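Ribokinase (Thermotoga maritima, PDB 1VM7) probably catalyses the ATP- and magnesium-dependent phosphorylation of ribose at O-5, yielding D-ribose 5-phosphate. Local coordinates at residues 220-224 / 233-237; 194-198 / 211-215; 155-160 / 179-184; 17-23 / 69-75; 60-66 / 298-304. All coordinates share one frame; numbering follows the deposited sequence.

In the fold
Interactions 4 and 1 lie in the same nine-stranded mixed sheet, their centres about 24 Å apart. Interactions 3, 2 and 1 follow one another along the chain and form one cluster: the centres of 1 and 2 are about 11 Å apart, and the rings of Phe-181 and Phe-215 join 3 to 2. Interaction 4 touches interaction 3 through Val-20 and Cys-158, and interaction 5 through Val-61 against Ile-17 and Cys-69. Interaction 5 pairs 60-66 with 298-304, so its loop encloses 3, 2 and 1, and its segments alternate with those of 4. This arrangement ties the C-terminal helix back to the first crossover of the sheet that, in this family, carries the substrate and nucleotide sites.

Interaction 1 (220-224 / 233-237); sequences VKNVI and LLVNK
Asn-222 has CG anti to the carbonyl carbon (chi1 -65°) and Asn-236 has CG between backbone N and carbonyl carbon (chi1 36°), which stands the two amides side by side, pointing the same way from neighbouring strands. Asn-236 ND2 gives a nearly straight bond to Asn-222 OD1 at 2.7 Å, with the acceptor in the plane of the donor amide and the donor nearly along the C=O axis. Because the amide planes are turned 86° against each other, the groups share a single bond rather than a flat, reciprocal pair. On the same face Leu-234 CD1 lies 3.9 Å from Ile-224 CG1 and 3.8 Å from Asn-222 OD1, an apolar contact next to the amide pair. The other face carries Val-223 and Val-235, an antiparallel hydrogen-bonded pair: Val-223 N to Val-235 O and Val-235 N to Val-223 O both measure 2.8 Å.

These are the strands of a beta hairpin, 222-226 and 232-236, within the large sheet. Strand 186-187 runs beside 222-226, and Asn-222 ND2 donates to Asp-185 O. Helix 208-217 covers the valine face through Ala-212, whereas Ile-224 meets Phe-260 and Phe-264 of helix 256-269.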
# COMPACT_ATOMS: atom_id res chain seq x y z
N VAL A 220 -5.27 25.67 29.56
CA VAL A 220 -6.32 25.10 28.72
C VAL A 220 -7.63 25.55 29.31
O VAL A 220 -7.83 25.40 30.49
CB VAL A 220 -6.28 23.54 28.72
CG1 VAL A 220 -7.50 22.97 27.99
CG2 VAL A 220 -4.98 23.02 28.14
N LYS A 221 -8.54 26.05 28.50
CA LYS A 221 -9.79 26.60 29.02
C LYS A 221 -10.83 25.51 29.32
O LYS A 221 -11.54 25.59 30.31
CB LYS A 221 -10.37 27.63 28.02
CG LYS A 221 -9.42 28.82 27.70
CD LYS A 221 -9.24 29.76 28.92
CE LYS A 221 -8.15 30.82 28.69
NZ LYS A 221 -6.77 30.31 29.04
N ASN A 222 -10.93 24.52 28.44
CA ASN A 222 -11.85 23.40 28.61
C ASN A 222 -11.15 22.10 28.25
O ASN A 222 -10.50 22.02 27.19
CB ASN A 222 -13.06 23.51 27.68
CG ASN A 222 -13.94 24.71 27.98
OD1 ASN A 222 -14.89 24.61 28.76
ND2 ASN A 222 -13.63 25.85 27.36
N VAL A 223 -11.28 21.08 29.09
CA VAL A 223 -10.91 19.72 28.66
C VAL A 223 -12.15 18.88 28.41
O VAL A 223 -13.03 18.78 29.25
CB VAL A 223 -10.02 18.98 29.70
CG1 VAL A 223 -9.53 17.64 29.09
CG2 VAL A 223 -8.84 19.85 30.11
N ILE A 224 -12.22 18.27 27.23
CA ILE A 224 -13.28 17.32 26.93
C ILE A 224 -12.64 15.96 26.79
O ILE A 224 -11.89 15.71 25.86
CB ILE A 224 -14.01 17.66 25.62
CG1 ILE A 224 -14.64 19.05 25.70
CG2 ILE A 224 -15.09 16.62 25.31
CD1 ILE A 224 -15.18 19.53 24.37
N LEU A 233 -16.43 13.65 29.33
CA LEU A 233 -16.28 14.47 30.50
C LEU A 233 -15.90 15.87 30.06
O LEU A 233 -14.96 16.02 29.28
CB LEU A 233 -15.19 13.87 31.39
CG LEU A 233 -14.87 14.60 32.69
CD1 LEU A 233 -16.07 14.53 33.61
CD2 LEU A 233 -13.61 13.98 33.35
N LEU A 234 -16.64 16.87 30.53
CA LEU A 234 -16.27 18.27 30.31
C LEU A 234 -15.73 18.80 31.61
O LEU A 234 -16.37 18.68 32.63
CB LEU A 234 -17.48 19.11 29.89
CG LEU A 234 -17.28 20.63 29.72
CD1 LEU A 234 -16.12 21.00 28.78
CD2 LEU A 234 -18.58 21.30 29.25
N VAL A 235 -14.53 19.39 31.56
CA VAL A 235 -13.90 19.97 32.73
C VAL A 235 -13.46 21.39 32.40
O VAL A 235 -12.71 21.62 31.44
CB VAL A 235 -12.65 19.15 33.17
CG1 VAL A 235 -11.96 19.77 34.40
CG2 VAL A 235 -13.04 17.71 33.43
N ASN A 236 -13.96 22.34 33.18
CA ASN A 236 -13.47 23.72 33.12
C ASN A 236 -13.50 24.33 34.52
O ASN A 236 -13.89 23.65 35.49
CB ASN A 236 -14.30 24.53 32.13
CG ASN A 236 -15.77 24.13 32.11
OD1 ASN A 236 -16.40 23.98 33.16
ND2 ASN A 236 -16.31 23.97 30.92
N LYS A 237 -13.06 25.58 34.64
CA LYS A 237 -13.10 26.32 35.92
C LYS A 237 -14.43 26.21 36.67
O LYS A 237 -14.45 26.15 37.89
CB LYS A 237 -12.74 27.80 35.74
CG LYS A 237 -13.51 28.54 34.64
CD LYS A 237 -13.84 29.96 35.10
CE LYS A 237 -14.52 30.78 34.01
NZ LYS A 237 -14.85 32.14 34.57

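Interaction 2 (194-198 / 211-215)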
# COMPACT_ATOMS: atom_id res chain seq x y z
N ILE A 194 -5.30 10.91 27.35
CA ILE A 194 -5.17 11.71 28.54
C ILE A 194 -4.17 11.04 29.52
O ILE A 194 -3.43 11.73 30.22
CB ILE A 194 -6.52 12.10 29.19
CG1 ILE A 194 -6.30 13.34 30.08
CG2 ILE A 194 -7.11 10.94 29.97
CD1 ILE A 194 -7.56 14.01 30.61
N GLU A 195 -4.14 9.70 29.51
CA GLU A 195 -3.21 8.93 30.29
C GLU A 195 -1.77 9.23 29.89
O GLU A 195 -0.93 9.58 30.75
CB GLU A 195 -3.46 7.43 30.12
CG GLU A 195 -4.54 6.88 31.03
CD GLU A 195 -4.78 5.37 30.86
OE1 GLU A 195 -3.99 4.56 31.45
OE2 GLU A 195 -5.76 5.00 30.16
N ALA A 196 -1.50 9.06 28.60
CA ALA A 196 -0.18 9.31 28.08
C ALA A 196 0.24 10.77 28.38
O ALA A 196 1.33 11.03 28.90
CB ALA A 196 -0.13 9.06 26.62
N LEU A 197 -0.64 11.69 28.06
CA LEU A 197 -0.40 13.12 28.30
C LEU A 197 -0.11 13.41 29.77
O LEU A 197 0.80 14.19 30.08
CB LEU A 197 -1.59 13.97 27.89
CG LEU A 197 -1.90 14.08 26.39
CD1 LEU A 197 -3.21 14.84 26.18
CD2 LEU A 197 -0.76 14.77 25.66
N SER A 198 -0.87 12.78 30.67
CA SER A 198 -0.68 13.05 32.10
C SER A 198 0.68 12.55 32.60
O SER A 198 1.40 13.24 33.33
CB SER A 198 -1.80 12.45 32.95
OG SER A 198 -1.64 12.77 34.31
N ALA A 211 -6.23 14.82 35.78
CA ALA A 211 -5.38 15.20 34.65
C ALA A 211 -5.99 16.41 33.92
O ALA A 211 -5.28 17.38 33.57
CB ALA A 211 -5.25 14.04 33.67
N ALA A 212 -7.30 16.32 33.67
CA ALA A 212 -8.01 17.38 33.01
C ALA A 212 -7.83 18.67 33.79
O ALA A 212 -7.60 19.73 33.18
CB ALA A 212 -9.46 17.05 32.87
N GLU A 213 -7.90 18.57 35.12
CA GLU A 213 -7.70 19.72 35.99
C GLU A 213 -6.32 20.32 35.83
O GLU A 213 -6.17 21.53 35.83
CB GLU A 213 -7.89 19.34 37.44
CG GLU A 213 -9.32 19.44 37.93
CD GLU A 213 -9.37 19.56 39.46
OE1 GLU A 213 -8.34 19.31 40.12
OE2 GLU A 213 -10.44 19.94 39.99
N LYS A 214 -5.30 19.47 35.72
CA LYS A 214 -3.95 19.99 35.58
C LYS A 214 -3.77 20.70 34.27
O LYS A 214 -3.05 21.67 34.21
CB LYS A 214 -2.91 18.90 35.72
CG LYS A 214 -2.88 18.42 37.10
CD LYS A 214 -1.88 17.35 37.39
CE LYS A 214 -1.90 17.09 38.86
NZ LYS A 214 -1.75 18.37 39.65
N PHE A 215 -4.44 20.22 33.23
CA PHE A 215 -4.36 20.93 31.97
C PHE A 215 -4.97 22.33 32.07
O PHE A 215 -4.42 23.29 31.52
CB PHE A 215 -4.99 20.12 30.84
CG PHE A 215 -4.06 19.09 30.31
CD1 PHE A 215 -2.87 19.48 29.70
CD2 PHE A 215 -4.34 17.74 30.45
CE1 PHE A 215 -1.97 18.55 29.21
CE2 PHE A 215 -3.44 16.79 29.96
CZ PHE A 215 -2.26 17.20 29.33
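Ser-198 and Ala-211 are the residues whose CA atoms come nearest across the two helical segments, with 5.8 Å between Ser-198 CA and Ala-211 CA. The axes of 194-198 and 211-215 come within 10.4 Å and are inclined at 57°, and the contacts come from residues one turn apart on each segment. Both turns are regular, as the bonds from Ser-198 N to Ile-194 O and from Phe-215 N to Ala-211 O indicate.

Ile-194 and Ser-198, one turn apart, form a shallow hollow that the methyl of Ala-211 enters: its CB lies 3.8 Å from Ile-194 CG1 and 3.9 Å from Ser-198 CB. Ile-194 has CG1 opposite its own backbone N (chi1 -159°) and an extended chain beyond, which carries CD1 across to the helix backbone, 3.8 Å from Ala-212 N. One turn after Ala-211, Phe-215 approaches Leu-197 at about a right angle. The meeting is made by the far edge of the ring, where CZ is 3.6 Å from Leu-197 CB; Ile-194 CG1 lies at the same edge but more distantly. Phe-202 meets the ring edge-to-face, and Phe-181 meets it with planes at about 45°. Val-223 of strand 222-226 touches both Ala-212 and Phe-215.

All six touching residues are buried, and the contacts between the segments are van der Waals and mostly apolar, none of them a hydrogen bond. The hydroxyl of Ser-198 is satisfied by Glu-204 O, in the connection leading to the second helix. Shape complementarity therefore probably sets how these two segments meet: a small methyl where the backbones are near, a ring edge where they diverge.

Interaction 3 (155-160 / 179-184)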
# COMPACT_ATOMS: atom_id res chain seq x y z
N THR A 155 1.04 23.01 13.90
CA THR A 155 -0.07 22.94 14.83
C THR A 155 0.14 23.98 15.92
O THR A 155 -0.75 24.78 16.19
CB THR A 155 -0.16 21.52 15.45
OG1 THR A 155 -0.48 20.61 14.41
CG2 THR A 155 -1.22 21.43 16.55
N LEU A 156 1.31 23.99 16.52
CA LEU A 156 1.59 24.91 17.60
C LEU A 156 1.45 26.38 17.16
O LEU A 156 0.85 27.21 17.84
CB LEU A 156 2.99 24.65 18.14
CG LEU A 156 3.52 25.62 19.18
CD1 LEU A 156 2.55 25.77 20.36
CD2 LEU A 156 4.89 25.14 19.64
N GLU A 157 2.03 26.70 16.01
CA GLU A 157 2.02 28.07 15.53
C GLU A 157 0.60 28.52 15.27
O GLU A 157 0.26 29.65 15.58
CB GLU A 157 2.90 28.21 14.28
CG GLU A 157 3.18 29.65 13.87
CD GLU A 157 4.04 30.41 14.87
OE1 GLU A 157 4.29 29.91 16.00
OE2 GLU A 157 4.47 31.52 14.52
N CYS A 158 -0.24 27.65 14.70
CA CYS A 158 -1.67 27.94 14.51
C CYS A 158 -2.40 28.24 15.81
O CYS A 158 -3.15 29.20 15.89
CB CYS A 158 -2.36 26.77 13.81
SG CYS A 158 -2.01 26.74 12.09
N ALA A 159 -2.22 27.37 16.80
CA ALA A 159 -2.84 27.55 18.11
C ALA A 159 -2.37 28.84 18.78
O ALA A 159 -3.15 29.56 19.42
CB ALA A 159 -2.56 26.34 19.01
N LYS A 160 -1.08 29.16 18.60
CA LYS A 160 -0.51 30.42 19.08
C LYS A 160 -1.14 31.64 18.42
O LYS A 160 -1.51 32.60 19.10
CB LYS A 160 1.01 30.48 18.84
CG LYS A 160 1.84 29.56 19.70
CD LYS A 160 3.33 29.87 19.56
CE LYS A 160 3.74 30.99 20.45
NZ LYS A 160 5.13 31.44 20.18
N GLU A 179 4.04 23.81 25.36
CA GLU A 179 3.77 25.20 25.06
C GLU A 179 2.37 25.40 24.49
O GLU A 179 1.79 26.48 24.65
CB GLU A 179 4.83 25.76 24.09
CG GLU A 179 4.78 27.28 23.89
CD GLU A 179 5.63 27.76 22.70
OE1 GLU A 179 6.53 27.02 22.22
OE2 GLU A 179 5.40 28.90 22.24
N ILE A 180 1.83 24.37 23.82
CA ILE A 180 0.57 24.51 23.10
C ILE A 180 -0.62 24.74 24.03
O ILE A 180 -1.56 25.44 23.66
CB ILE A 180 0.30 23.29 22.15
CG1 ILE A 180 -0.78 23.62 21.13
CG2 ILE A 180 -0.06 22.02 22.95
CD1 ILE A 180 -0.69 22.79 19.93
N PHE A 181 -0.56 24.18 25.23
CA PHE A 181 -1.74 24.04 26.08
C PHE A 181 -2.37 25.36 26.50
O PHE A 181 -3.58 25.49 26.54
CB PHE A 181 -1.39 23.17 27.30
CG PHE A 181 -1.00 21.76 26.93
CD1 PHE A 181 -1.91 20.91 26.34
CD2 PHE A 181 0.29 21.30 27.14
CE1 PHE A 181 -1.57 19.61 25.99
CE2 PHE A 181 0.64 20.01 26.79
CZ PHE A 181 -0.30 19.16 26.20
N GLN A 182 -1.52 26.34 26.81
CA GLN A 182 -1.97 27.67 27.26
C GLN A 182 -2.78 28.41 26.18
O GLN A 182 -3.57 29.30 26.49
CB GLN A 182 -0.77 28.54 27.68
CG GLN A 182 0.08 28.94 26.47
CD GLN A 182 1.46 29.39 26.82
OE1 GLN A 182 1.62 30.41 27.47
NE2 GLN A 182 2.47 28.65 26.36
N TYR A 183 -2.57 28.02 24.92
CA TYR A 183 -3.28 28.60 23.78
C TYR A 183 -4.60 27.91 23.44
O TYR A 183 -5.32 28.37 22.56
CB TYR A 183 -2.38 28.62 22.55
CG TYR A 183 -1.12 29.41 22.79
CD1 TYR A 183 -1.18 30.78 23.04
CD2 TYR A 183 0.12 28.80 22.79
CE1 TYR A 183 -0.03 31.53 23.28
CE2 TYR A 183 1.27 29.52 23.03
CZ TYR A 183 1.19 30.90 23.26
OH TYR A 183 2.34 31.62 23.52
N LEU A 184 -4.94 26.84 24.16
CA LEU A 184 -6.11 26.03 23.83
C LEU A 184 -7.38 26.50 24.52
O LEU A 184 -7.38 26.79 25.71
CB LEU A 184 -5.90 24.60 24.28
CG LEU A 184 -4.70 23.85 23.70
CD1 LEU A 184 -4.87 22.40 24.02
CD2 LEU A 184 -4.53 24.11 22.18
O HOH W 1 6.56 29.05 20.03
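Ile-180 fills the middle of this contact, its CG1 3.9 Å from Ala-159 CB and its CD1 3.7 Å from Thr-155 CG2. Leu-156 slides past it in the opposite direction, bringing CD1 to 3.6 Å from Ile-180 CA; CG anti to the backbone N (chi1 174°) is what swings this leucine across. Its other methyl, CD2, lies against the carboxylate of Glu-179 and begins the change from apolar to polar.

Further out, Lys-160 crosses obliquely over one face of Tyr-183. Its CA stands 4.0 Å from the ring centroid and 14° off the normal, a CH-pi contact, while CG approaches CE2 of Tyr-183 to 3.4 Å. Gln-182 CG covers the opposite face, so the phenol is held between two aliphatic chains. A bend at chi3 (84°) then turns the end of Lys-160 to Glu-179, where NZ and OE2 form a salt bridge of 3.3 Å. One water accepts from Lys-160 NZ and donates to Glu-179 OE2, linking the same two groups a second time. Replacing Tyr-183 by an alanine would probably uncover the lysine's methylenes and set its chain free to turn, weakening its hold on Glu-179.

The segment 179-184 is a helix-like turn between strands 165-168 and 186-187, lying against helix 152-161. Beneath, Ala-159 rests on Val-166 and Leu-146 of two parallel strands of the large sheet, and Leu-184 also reaches Val-166. The contact thus packs consecutive strand connections together on one side of that sheet.

Interaction 4 (17-23 / 69-75); sequences ISVVGSS and CRFVTCI
Val-19 presses its branched CB and CG1 against ring atoms CD1 and CE1 of Phe-71, with CB 3.7 Å from CD1, while its other methyl CG2 fits beside Cys-69 SG at 3.7 Å. Phe-71 has CG anti to its backbone N (chi1 176°), which carries the ring along the first strand into the bend where 17-20 gives way to loop: Ser-22 O meets the ring edge at 3.4 Å from CZ, and Thr-73 CB covers one face. Ser-23 reaches back toward the second strand. Its CB packs 3.7 Å from Ile-75 CG2, and its OG lies 2.7 Å from Thr-73 OG1, which donates to Gly-21 O.

The strands are parallel and adjacent in the Rossmann-like sheet of the pfkB family; helix 53-65 makes the beta-alpha-beta crossover between them, with strands 24-30 and 40-51 inserted before it. Ala-55 and Ala-58 of that helix pack on the Phe-71 ring. Regular bonds include Val-19 N to Arg-70 O, at 2.7 Å, and Gly-21 N to Val-72 O, at 3.0 Å.

On the face opposite Val-19 and Phe-71, Val-20 and Val-72 stand side by side. Ser-18 OG nestles against CB of Arg-70, whose extended chain leads outward to a water shared by Ser-18 OG and Arg-70 NH1.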
# COMPACT_ATOMS: atom_id res chain seq x y z
N ILE A 17 -15.46 27.94 10.55
CA ILE A 17 -14.55 26.88 11.01
C ILE A 17 -13.45 26.56 9.98
O ILE A 17 -13.70 26.37 8.78
CB ILE A 17 -15.31 25.54 11.29
CG1 ILE A 17 -16.37 25.72 12.39
CG2 ILE A 17 -14.31 24.41 11.63
CD1 ILE A 17 -17.27 24.50 12.58
N SER A 18 -12.21 26.50 10.47
CA SER A 18 -11.09 25.98 9.72
C SER A 18 -10.53 24.77 10.42
O SER A 18 -10.47 24.73 11.65
CB SER A 18 -10.00 27.03 9.62
OG SER A 18 -10.40 28.10 8.81
N VAL A 19 -10.15 23.77 9.64
CA VAL A 19 -9.40 22.63 10.14
C VAL A 19 -8.01 22.76 9.54
O VAL A 19 -7.88 23.06 8.36
CB VAL A 19 -9.98 21.21 9.73
CG1 VAL A 19 -9.17 20.12 10.39
CG2 VAL A 19 -11.40 21.05 10.13
N VAL A 20 -6.99 22.59 10.37
CA VAL A 20 -5.62 22.57 9.88
C VAL A 20 -5.04 21.22 10.29
O VAL A 20 -4.86 20.93 11.46
CB VAL A 20 -4.78 23.72 10.43
CG1 VAL A 20 -3.36 23.63 9.88
CG2 VAL A 20 -5.41 25.08 10.05
N GLY A 21 -4.79 20.37 9.32
CA GLY A 21 -4.43 19.01 9.63
C GLY A 21 -4.27 18.06 8.46
O GLY A 21 -3.99 18.44 7.32
N SER A 22 -4.45 16.79 8.78
CA SER A 22 -3.95 15.70 7.98
C SER A 22 -4.99 15.09 7.01
O SER A 22 -6.19 15.06 7.30
CB SER A 22 -3.47 14.63 8.95
OG SER A 22 -4.60 14.13 9.70
N SER A 23 -4.50 14.66 5.85
CA SER A 23 -5.26 13.88 4.87
C SER A 23 -4.46 12.58 4.56
O SER A 23 -3.27 12.68 4.26
CB SER A 23 -5.41 14.61 3.54
OG SER A 23 -6.11 15.82 3.66
N CYS A 69 -16.36 23.44 4.57
CA CYS A 69 -15.32 23.54 5.59
C CYS A 69 -14.00 24.03 5.01
O CYS A 69 -13.59 23.58 3.95
CB CYS A 69 -15.12 22.21 6.31
SG CYS A 69 -14.03 22.26 7.82
N ARG A 70 -13.37 24.97 5.68
CA ARG A 70 -12.02 25.39 5.35
C ARG A 70 -11.07 24.39 5.99
O ARG A 70 -11.13 24.11 7.19
CB ARG A 70 -11.76 26.80 5.83
CG ARG A 70 -12.72 27.77 5.20
CD ARG A 70 -12.57 29.16 5.72
NE ARG A 70 -13.54 30.03 5.05
CZ ARG A 70 -13.37 31.33 4.84
NH1 ARG A 70 -12.26 31.96 5.22
NH2 ARG A 70 -14.34 32.02 4.22
N PHE A 71 -10.22 23.81 5.16
CA PHE A 71 -9.41 22.71 5.60
C PHE A 71 -8.07 22.88 4.97
O PHE A 71 -7.91 22.65 3.76
CB PHE A 71 -10.05 21.39 5.16
CG PHE A 71 -9.24 20.16 5.48
CD1 PHE A 71 -8.40 20.09 6.62
CD2 PHE A 71 -9.36 19.02 4.68
CE1 PHE A 71 -7.68 18.97 6.92
CE2 PHE A 71 -8.63 17.85 4.98
CZ PHE A 71 -7.79 17.85 6.11
N VAL A 72 -7.12 23.39 5.77
CA VAL A 72 -5.74 23.53 5.31
C VAL A 72 -5.09 22.19 5.52
O VAL A 72 -5.05 21.64 6.64
CB VAL A 72 -4.97 24.69 5.99
CG1 VAL A 72 -3.56 24.81 5.41
CG2 VAL A 72 -5.72 25.98 5.75
N THR A 73 -4.62 21.63 4.40
CA THR A 73 -4.06 20.28 4.42
C THR A 73 -3.10 20.15 3.24
O THR A 73 -3.26 20.83 2.23
CB THR A 73 -5.13 19.15 4.36
OG1 THR A 73 -4.51 17.87 4.49
CG2 THR A 73 -5.89 19.15 3.05
N CYS A 74 -2.09 19.31 3.38
CA CYS A 74 -1.17 19.06 2.31
C CYS A 74 -1.44 17.70 1.70
O CYS A 74 -1.45 16.69 2.40
CB CYS A 74 0.27 19.12 2.79
SG CYS A 74 0.90 20.81 2.77
N ILE A 75 -1.62 17.68 0.38
CA ILE A 75 -1.78 16.44 -0.34
C ILE A 75 -0.83 16.47 -1.51
O ILE A 75 -0.18 17.46 -1.72
CB ILE A 75 -3.23 16.23 -0.81
CG1 ILE A 75 -3.70 17.37 -1.74
CG2 ILE A 75 -4.15 16.12 0.42
CD1 ILE A 75 -5.11 17.36 -2.03
O HOH W 2 -10.01 30.83 7.02
O HOH W 3 -1.62 17.73 5.89
O HOH W 4 -1.44 13.97 2.33

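Interaction 5 (60-66 / 298-304)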
# COMPACT_ATOMS: atom_id res chain seq x y z
N THR A 60 -16.66 15.94 8.53
CA THR A 60 -17.71 16.02 9.52
C THR A 60 -18.30 17.43 9.55
O THR A 60 -19.51 17.59 9.49
CB THR A 60 -17.21 15.53 10.94
OG1 THR A 60 -16.75 14.17 10.85
CG2 THR A 60 -18.30 15.60 11.92
N VAL A 61 -17.44 18.44 9.62
CA VAL A 61 -17.88 19.81 9.67
C VAL A 61 -18.76 20.13 8.46
O VAL A 61 -19.88 20.62 8.64
CB VAL A 61 -16.67 20.75 9.79
CG1 VAL A 61 -17.08 22.18 9.49
CG2 VAL A 61 -16.02 20.62 11.22
N ALA A 62 -18.27 19.79 7.27
CA ALA A 62 -18.96 20.05 6.02
C ALA A 62 -20.30 19.36 5.98
O ALA A 62 -21.33 19.98 5.70
CB ALA A 62 -18.08 19.62 4.81
N LYS A 63 -20.32 18.08 6.34
CA LYS A 63 -21.54 17.28 6.22
C LYS A 63 -22.57 17.62 7.29
O LYS A 63 -23.77 17.69 7.02
CB LYS A 63 -21.16 15.80 6.23
CG LYS A 63 -22.23 14.87 5.66
CD LYS A 63 -21.65 13.48 5.41
CE LYS A 63 -22.80 12.51 5.06
NZ LYS A 63 -22.32 11.08 5.21
N ILE A 64 -22.12 17.88 8.51
CA ILE A 64 -23.05 18.17 9.60
C ILE A 64 -23.37 19.66 9.69
O ILE A 64 -24.50 20.02 10.02
CB ILE A 64 -22.52 17.59 10.91
CG1 ILE A 64 -22.35 16.06 10.70
CG2 ILE A 64 -23.44 17.93 12.07
CD1 ILE A 64 -21.95 15.31 11.90
N GLY A 65 -22.39 20.50 9.38
CA GLY A 65 -22.57 21.95 9.36
C GLY A 65 -23.30 22.46 8.14
O GLY A 65 -23.94 23.50 8.18
N GLU A 66 -23.15 21.73 7.03
CA GLU A 66 -23.82 22.05 5.77
C GLU A 66 -23.39 23.40 5.16
O GLU A 66 -24.08 23.96 4.32
CB GLU A 66 -25.34 21.96 5.93
CG GLU A 66 -25.82 20.53 6.08
CD GLU A 66 -27.32 20.40 6.16
OE1 GLU A 66 -28.01 21.26 6.78
OE2 GLU A 66 -27.82 19.40 5.59
N ILE A 298 -19.91 9.01 8.79
CA ILE A 298 -20.26 10.35 9.25
C ILE A 298 -21.73 10.61 8.93
O ILE A 298 -22.13 10.54 7.78
CB ILE A 298 -19.36 11.42 8.59
CG1 ILE A 298 -17.92 11.21 9.06
CG2 ILE A 298 -19.86 12.81 8.94
CD1 ILE A 298 -16.83 11.98 8.33
N PRO A 299 -22.57 10.87 9.96
CA PRO A 299 -23.92 11.11 9.56
C PRO A 299 -24.17 12.48 8.87
O PRO A 299 -23.39 13.42 8.96
CB PRO A 299 -24.70 11.03 10.89
CG PRO A 299 -23.74 11.51 11.85
CD PRO A 299 -22.43 10.95 11.42
N ALA A 300 -25.26 12.55 8.15
CA ALA A 300 -25.71 13.82 7.62
C ALA A 300 -26.48 14.54 8.73
O ALA A 300 -27.01 13.92 9.66
CB ALA A 300 -26.60 13.59 6.40
N ARG A 301 -26.51 15.87 8.65
CA ARG A 301 -27.16 16.71 9.63
C ARG A 301 -28.58 16.24 9.98
O ARG A 301 -28.93 16.15 11.15
CB ARG A 301 -27.21 18.15 9.12
CG ARG A 301 -27.84 19.13 10.10
CD ARG A 301 -27.29 18.94 11.51
NE ARG A 301 -27.73 20.03 12.36
CZ ARG A 301 -27.11 21.20 12.47
NH1 ARG A 301 -26.01 21.45 11.79
NH2 ARG A 301 -27.61 22.12 13.28
N GLU A 302 -29.37 15.91 8.97
CA GLU A 302 -30.72 15.40 9.21
C GLU A 302 -30.72 14.14 10.08
O GLU A 302 -31.59 13.97 10.93
CB GLU A 302 -31.48 15.18 7.88
CG GLU A 302 -30.74 14.31 6.84
CD GLU A 302 -29.97 15.09 5.73
OE1 GLU A 302 -29.05 15.91 6.06
OE2 GLU A 302 -30.26 14.84 4.53
N GLU A 303 -29.72 13.27 9.90
CA GLU A 303 -29.64 12.09 10.74
C GLU A 303 -29.41 12.47 12.20
O GLU A 303 -30.10 11.94 13.06
CB GLU A 303 -28.61 11.12 10.17
CG GLU A 303 -29.11 10.60 8.81
CD GLU A 303 -28.13 9.70 8.11
OE1 GLU A 303 -27.00 10.16 7.82
OE2 GLU A 303 -28.51 8.53 7.84
N VAL A 304 -28.49 13.41 12.45
CA VAL A 304 -28.17 13.87 13.80
C VAL A 304 -29.41 14.49 14.45
O VAL A 304 -29.71 14.23 15.60
CB VAL A 304 -27.00 14.89 13.79
CG1 VAL A 304 -26.61 15.26 15.23
CG2 VAL A 304 -25.76 14.33 13.02
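Ile-64 and Arg-301 cross at about a right angle, the arginine's CD 4.0 Å from CG2 of the isoleucine. A bend at chi2 (46°) folds the arginine chain round the end of helix 53-65, so that NH1 donates to Ile-64 O at 2.7 Å. The carbonyl oxygen lies in the guanidinium plane, whereas the donor is tilted 28° from the carbonyl plane. A cation beside this carbonyl in the helix's last turn probably complements the negative helix end. Beyond it, Glu-66 crosses Arg-301 at about a right angle and lays its carboxylate against CB; its OE2 is 3.7 Å from Glu-302 OE1, a like-charge approach at the exposed edge of the contact.

At the other end of Ile-64, CD1 lies 4.1 Å from Val-304 CG2 and near Pro-299 CG and Ile-298 CG2, while CG1 rests against Pro-299 O. Lys-63 runs extended alongside Pro-299 and Ala-300, its NZ bonded to Ile-298 O at 2.6 Å. A leucine in place of Lys-63 would probably leave Ile-298 O without this donor and loosen the run 298-300 from the helix. Glu-303 OE1 accepts from the backbone N of Ala-300, the N-cap residue of the C-terminal helix. Before that helix, Ile-298 crosses Thr-60.

Glu-303 also pairs with Arg-291, a probable potassium-site residue, and Arg-301 makes salt bridges to Glu-270 and Glu-305. Phe-280 of helix 274-288 touches Ile-64, Arg-301 and Val-304, while Val-259 of helix 256-269 meets Thr-60 and Ile-298; the contact therefore joins helices 53-65 and 301-309 beside two other helices.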